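Local coordinates for outer membrane protein OMP121 (Bacteroides thetaiotaomicron, PDB 5FQ8) that probably serves as a TonB-dependent outer-membrane transporter, a beta-barrel receptor with a plug domain that imports nutrients in Bacteroides, at residues V665-N671 with R698-L704. Sequence-based numbering, arbitrary orientation.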
loop_
_atom_site.group_PDB
_atom_site.type_symbol
_atom_site.label_atom_id
_atom_site.label_comp_id
_atom_site.label_asym_id
_atom_site.label_seq_id
_atom_site.Cartn_x
_atom_site.Cartn_y
_atom_site.Cartn_z
ATOM N N VAL B 665 5.403 37.882 41.102
ATOM C CA VAL B 665 5.722 36.616 41.752
ATOM C C VAL B 665 4.454 35.797 41.893
ATOM O O VAL B 665 3.444 36.294 42.392
ATOM C CB VAL B 665 6.357 36.811 43.139
ATOM C CG1 VAL B 665 6.792 35.469 43.705
ATOM C CG2 VAL B 665 7.518 37.733 43.047
ATOM N N SER B 666 4.518 34.538 41.491
ATOM C CA SER B 666 3.404 33.618 41.636
ATOM C C SER B 666 3.862 32.349 42.335
ATOM O O SER B 666 4.985 31.886 42.128
ATOM C CB SER B 666 2.804 33.291 40.287
ATOM O OG SER B 666 2.376 34.479 39.660
ATOM N N TYR B 667 2.991 31.810 43.183
ATOM C CA TYR B 667 3.197 30.528 43.847
ATOM C C TYR B 667 1.989 29.655 43.563
ATOM O O TYR B 667 0.863 30.041 43.876
ATOM C CB TYR B 667 3.367 30.700 45.353
ATOM C CG TYR B 667 4.638 31.386 45.777
ATOM C CD1 TYR B 667 5.798 30.663 45.989
ATOM C CD2 TYR B 667 4.672 32.761 45.999
ATOM C CE1 TYR B 667 6.954 31.282 46.387
ATOM C CE2 TYR B 667 5.830 33.392 46.400
ATOM C CZ TYR B 667 6.966 32.645 46.589
ATOM O OH TYR B 667 8.125 33.254 46.983
ATOM N N TYR B 668 2.221 28.481 42.991
ATOM C CA TYR B 668 1.144 27.624 42.514
ATOM C C TYR B 668 1.296 26.206 43.031
ATOM O O TYR B 668 2.399 25.719 43.272
ATOM C CB TYR B 668 1.096 27.586 41.006
ATOM C CG TYR B 668 2.370 27.107 40.381
ATOM C CD1 TYR B 668 2.606 25.761 40.170
ATOM C CD2 TYR B 668 3.327 28.004 39.978
ATOM C CE1 TYR B 668 3.764 25.333 39.591
ATOM C CE2 TYR B 668 4.484 27.587 39.403
ATOM C CZ TYR B 668 4.700 26.257 39.216
ATOM O OH TYR B 668 5.865 25.875 38.630
ATOM N N ASN B 669 0.161 25.535 43.157
ATOM C CA ASN B 669 0.107 24.157 43.627
ATOM C C ASN B 669 -0.946 23.436 42.795
ATOM O O ASN B 669 -2.142 23.647 42.997
ATOM C CB ASN B 669 -0.214 24.115 45.117
ATOM C CG ASN B 669 -0.476 22.723 45.620
ATOM O OD1 ASN B 669 0.443 22.005 45.974
ATOM N ND2 ASN B 669 -1.741 22.339 45.672
ATOM N N ARG B 670 -0.498 22.587 41.873
ATOM C CA ARG B 670 -1.330 21.986 40.833
ATOM C C ARG B 670 -1.417 20.482 41.039
ATOM O O ARG B 670 -0.384 19.817 41.149
ATOM C CB ARG B 670 -0.727 22.289 39.460
ATOM C CG ARG B 670 -1.626 22.185 38.280
ATOM C CD ARG B 670 -0.766 22.343 37.043
ATOM N NE ARG B 670 -1.419 23.057 35.948
ATOM C CZ ARG B 670 -1.457 24.378 35.838
ATOM N NH1 ARG B 670 -0.900 25.126 36.760
ATOM N NH2 ARG B 670 -2.063 24.946 34.814
ATOM N N ASN B 671 -2.638 19.941 41.075
ATOM C CA ASN B 671 -2.860 18.495 41.206
ATOM C C ASN B 671 -3.787 18.029 40.096
ATOM O O ASN B 671 -4.965 18.387 40.082
ATOM C CB ASN B 671 -3.455 18.128 42.569
ATOM C CG ASN B 671 -2.416 18.090 43.671
ATOM O OD1 ASN B 671 -2.422 18.922 44.570
ATOM N ND2 ASN B 671 -1.516 17.126 43.606
ATOM N N ARG B 698 1.483 16.056 40.542
ATOM C CA ARG B 698 1.569 17.340 41.211
ATOM C C ARG B 698 2.665 18.188 40.593
ATOM O O ARG B 698 3.764 17.696 40.323
ATOM C CB ARG B 698 1.824 17.155 42.704
ATOM C CG ARG B 698 1.678 18.413 43.503
ATOM C CD ARG B 698 1.821 18.134 44.959
ATOM N NE ARG B 698 3.186 17.761 45.271
ATOM C CZ ARG B 698 3.565 17.261 46.436
ATOM N NH1 ARG B 698 2.676 17.065 47.394
ATOM N NH2 ARG B 698 4.834 16.959 46.636
ATOM N N ASN B 699 2.345 19.456 40.348
ATOM C CA ASN B 699 3.317 20.459 39.926
ATOM C C ASN B 699 3.188 21.657 40.858
ATOM O O ASN B 699 2.136 22.294 40.915
ATOM C CB ASN B 699 3.106 20.869 38.470
ATOM C CG ASN B 699 3.544 19.802 37.502
ATOM O OD1 ASN B 699 4.725 19.657 37.206
ATOM N ND2 ASN B 699 2.587 19.046 36.998
ATOM N N ARG B 700 4.250 21.939 41.603
ATOM C CA ARG B 700 4.350 23.085 42.496
ATOM C C ARG B 700 5.580 23.888 42.124
ATOM O O ARG B 700 6.592 23.326 41.697
ATOM C CB ARG B 700 4.499 22.679 43.967
ATOM C CG ARG B 700 3.303 22.061 44.632
ATOM C CD ARG B 700 3.504 21.974 46.157
ATOM N NE ARG B 700 4.867 21.629 46.557
ATOM C CZ ARG B 700 5.191 21.167 47.760
ATOM N NH1 ARG B 700 4.249 20.979 48.672
ATOM N NH2 ARG B 700 6.455 20.881 48.048
ATOM N N GLY B 701 5.514 25.196 42.324
ATOM C CA GLY B 701 6.692 26.001 42.084
ATOM C C GLY B 701 6.496 27.484 42.261
ATOM O O GLY B 701 5.536 27.943 42.877
ATOM N N ILE B 702 7.447 28.222 41.706
ATOM C CA ILE B 702 7.537 29.669 41.843
ATOM C C ILE B 702 7.759 30.259 40.463
ATOM O O ILE B 702 8.618 29.785 39.716
ATOM C CB ILE B 702 8.687 30.089 42.777
ATOM C CG1 ILE B 702 8.655 29.312 44.079
ATOM C CG2 ILE B 702 8.596 31.546 43.096
ATOM C CD1 ILE B 702 9.860 29.579 44.938
ATOM N N GLU B 703 7.005 31.303 40.138
ATOM C CA GLU B 703 7.185 32.064 38.910
ATOM C C GLU B 703 7.472 33.498 39.301
ATOM O O GLU B 703 6.623 34.164 39.899
ATOM C CB GLU B 703 5.946 31.992 38.006
ATOM C CG GLU B 703 5.685 30.638 37.378
ATOM C CD GLU B 703 4.261 30.465 36.904
ATOM O OE1 GLU B 703 3.490 31.440 36.965
ATOM O OE2 GLU B 703 3.911 29.349 36.475
ATOM N N LEU B 704 8.654 33.974 38.949
ATOM C CA LEU B 704 9.135 35.270 39.392
ATOM C C LEU B 704 9.637 36.060 38.196
ATOM O O LEU B 704 10.413 35.543 37.390
ATOM C CB LEU B 704 10.233 35.078 40.432
ATOM C CG LEU B 704 11.233 36.175 40.727
ATOM C CD1 LEU B 704 10.505 37.388 41.223
ATOM C CD2 LEU B 704 12.173 35.648 41.771
HETATM O O HOH W 1 4.922 35.426 38.090
#
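Y668 lays its ring over G701, its partner in a hydrogen-bonded antiparallel pair between neighbouring barrel strands. From CB, chi1 of 58° places CG between the backbone N and carbonyl carbon, swinging the ring across to the other strand. Y668 CD1 then meets N699 O at 3.6 Å, at the ring's edge, while Y668 CD2 reaches G701 O at 3.6 Å. Farther out, Y668 CE1 lies beneath G701 N, and Y668 CE2 comes within 3.5 Å of E703 OE2, ring and carboxylate planes 43° apart. Y668 CZ lies against G701 N and CA, and G701 CA makes a CH-pi contact, 4.0 Å from the Y668 ring centroid and 29° off its normal; at the tip, Y668 OH hydrogen-bonds N727. This is aromatic rescue of glycine in an antiparallel sheet. Replacing Y668 by alanine would probably uncover the G701 backbone and leave N727 OD1 without its hydroxyl partner.

Backbone pairing is firmer toward both ends, with S666 N to E703 O at 2.7 Å and R670 N to N699 O at 2.8 Å, than in the middle, where Y668 N to G701 O is weak at 3.4 Å. On the opposite face, Y667 CE1 packs against I702 CG1 at 3.5 Å. On the Y668 face, salt bridges join E703 to R89 and R670 to E647, and R670 also bonds K145 O and A158 O of the plug. The chemistry thus implies a polar wall turned toward the plug; the outward face is apolar, consistent with lipid contact, only at its V665, Y667, I702, L704 end, turning polar where N669 and N671 lie alongside R700 and R698.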